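Local coordinates for protein glutathione S-transferase enzyme with thioredoxin-like domain (Bradyrhizobium sp., PDB 4MF7) that probably catalyses the conjugation of glutathione to electrophilic substrates, as a glutathione S-transferase with a thioredoxin-like domain, at residues L138-F143 with Q194-A199. Residues are numbered along the deposited sequence; the frame is centred on the assembly and turned at random.
Sequences LQWLHF and QWIMDA
The indole of W140 receives the CG2 methyl of I196 over one face, close above the five-membered ring: CG2 lies 3.4 Å from the centroid of that ring and 7° off its normal. This is a CH-pi contact, and a compact one, since I196 CG2 stays 3.5 Å from both NE1 and CE2 of W140. M197 approaches the same pyrrole obliquely, its SD 4.4 Å from W140 NE1 and 54° off the ring normal, in a looser Met-aromatic contact. The six-membered part of the indole meets a neighbour in its own segment, W140 CZ3 standing 3.9 Å above the plane of the F143 ring, over its centre. In I196, CG1 lies beside the backbone N (chi1 -73°) and CG2 anti to it, which leaves this branch, rather than the CG1 arm, over the pyrrole of W140.

The example belongs to the all-helical C-terminal domain of the glutathione transferase fold, where the chain leaving helix 131-138 is bridged to the loop ahead of helix 203-215. In that loop W195 N bonds to D198 O at 2.8 Å, and a weak return bond from D198 N to W195 O closes a tight turn with I196 and M197 at its corner. D205, near the start of helix 203-215, accepts the I196 N-H, while R189 and R133 donate to the carbonyls of I196 and M197, so that these three backbone groups all have partners beside the apolar contact. L186 and A204 also pack against W140, and Q139 OE1 takes a hydrogen bond from F110 N of the second subunit.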
# COMPACT_ATOMS: atom_id res chain seq x y z
N LEU A 138 -5.82 4.34 6.66
CA LEU A 138 -4.84 3.54 5.93
C LEU A 138 -5.29 3.13 4.52
O LEU A 138 -4.43 2.88 3.65
CB LEU A 138 -4.49 2.28 6.73
CG LEU A 138 -3.92 2.48 8.14
CD1 LEU A 138 -3.27 1.17 8.57
CD2 LEU A 138 -2.93 3.63 8.24
N GLN A 139 -6.60 3.07 4.30
CA GLN A 139 -7.14 2.71 3.00
C GLN A 139 -6.61 3.66 1.92
O GLN A 139 -6.44 3.26 0.80
CB GLN A 139 -8.66 2.75 2.99
CG GLN A 139 -9.35 1.79 3.97
CD GLN A 139 -10.83 2.03 4.07
OE1 GLN A 139 -11.64 1.08 3.99
NE2 GLN A 139 -11.23 3.30 4.26
N TRP A 140 -6.37 4.92 2.30
CA TRP A 140 -6.03 5.98 1.33
C TRP A 140 -4.56 6.09 1.01
O TRP A 140 -4.20 6.90 0.18
CB TRP A 140 -6.55 7.32 1.86
CG TRP A 140 -8.00 7.27 1.99
CD1 TRP A 140 -8.74 6.91 3.11
CD2 TRP A 140 -8.95 7.53 0.96
NE1 TRP A 140 -10.07 6.91 2.81
CE2 TRP A 140 -10.23 7.30 1.51
CE3 TRP A 140 -8.84 7.92 -0.38
CZ2 TRP A 140 -11.40 7.46 0.76
CZ3 TRP A 140 -10.02 8.10 -1.13
CH2 TRP A 140 -11.28 7.86 -0.55
N LEU A 141 -3.71 5.25 1.61
CA LEU A 141 -2.28 5.33 1.35
C LEU A 141 -1.90 4.68 0.03
O LEU A 141 -0.82 4.87 -0.41
CB LEU A 141 -1.46 4.72 2.48
CG LEU A 141 -1.75 5.36 3.82
CD1 LEU A 141 -0.94 4.63 4.87
CD2 LEU A 141 -1.40 6.86 3.82
N HIS A 142 -2.82 3.93 -0.56
CA HIS A 142 -2.60 3.20 -1.81
C HIS A 142 -3.88 3.32 -2.61
O HIS A 142 -4.53 2.34 -2.95
CB HIS A 142 -2.22 1.76 -1.50
CG HIS A 142 -0.96 1.66 -0.70
ND1 HIS A 142 -0.96 1.51 0.67
CD2 HIS A 142 0.34 1.79 -1.07
CE1 HIS A 142 0.29 1.50 1.10
NE2 HIS A 142 1.09 1.67 0.07
N PHE A 143 -4.21 4.57 -2.90
CA PHE A 143 -5.44 4.94 -3.56
C PHE A 143 -5.11 5.05 -5.02
O PHE A 143 -5.57 4.25 -5.81
CB PHE A 143 -5.99 6.26 -3.04
CG PHE A 143 -7.15 6.77 -3.80
CD1 PHE A 143 -8.27 6.01 -3.94
CD2 PHE A 143 -7.11 8.00 -4.43
CE1 PHE A 143 -9.34 6.45 -4.66
CE2 PHE A 143 -8.17 8.44 -5.14
CZ PHE A 143 -9.29 7.68 -5.26
N GLN A 194 -14.27 18.24 5.12
CA GLN A 194 -13.14 19.13 4.96
C GLN A 194 -11.92 18.37 4.41
O GLN A 194 -11.29 18.78 3.43
CB GLN A 194 -12.77 19.77 6.29
CG GLN A 194 -11.60 20.75 6.23
CD GLN A 194 -11.37 21.45 7.57
OE1 GLN A 194 -11.86 21.02 8.61
NE2 GLN A 194 -10.62 22.54 7.54
N TRP A 195 -11.59 17.26 5.07
CA TRP A 195 -10.47 16.38 4.67
C TRP A 195 -11.03 14.97 4.37
O TRP A 195 -12.21 14.72 4.59
CB TRP A 195 -9.43 16.34 5.78
CG TRP A 195 -8.86 17.74 6.14
CD1 TRP A 195 -9.04 18.43 7.32
CD2 TRP A 195 -8.07 18.60 5.30
NE1 TRP A 195 -8.37 19.64 7.27
CE2 TRP A 195 -7.79 19.78 6.03
CE3 TRP A 195 -7.58 18.50 3.99
CZ2 TRP A 195 -7.04 20.83 5.50
CZ3 TRP A 195 -6.82 19.55 3.48
CH2 TRP A 195 -6.56 20.69 4.24
N ILE A 196 -10.19 14.05 3.88
CA ILE A 196 -10.64 12.71 3.58
C ILE A 196 -11.27 12.08 4.84
O ILE A 196 -12.26 11.38 4.73
CB ILE A 196 -9.49 11.86 3.00
CG1 ILE A 196 -9.22 12.33 1.56
CG2 ILE A 196 -9.79 10.37 3.06
CD1 ILE A 196 -7.90 11.86 1.01
N MET A 197 -10.69 12.36 6.01
CA MET A 197 -11.19 11.87 7.29
C MET A 197 -11.89 13.00 8.07
O MET A 197 -11.65 13.22 9.27
CB MET A 197 -10.08 11.25 8.11
CG MET A 197 -9.31 10.16 7.40
SD MET A 197 -10.33 8.83 6.72
CE MET A 197 -11.04 8.11 8.23
N ASP A 198 -12.76 13.70 7.37
CA ASP A 198 -13.65 14.72 7.96
C ASP A 198 -12.86 15.88 8.51
O ASP A 198 -12.14 16.54 7.75
CB ASP A 198 -14.57 14.07 9.01
CG ASP A 198 -15.59 13.18 8.37
OD1 ASP A 198 -16.65 13.67 7.92
OD2 ASP A 198 -15.31 11.97 8.30
N ALA A 199 -12.99 16.15 9.81
CA ALA A 199 -12.35 17.33 10.39
C ALA A 199 -10.86 17.15 10.56
O ALA A 199 -10.15 18.11 10.77
CB ALA A 199 -13.00 17.70 11.73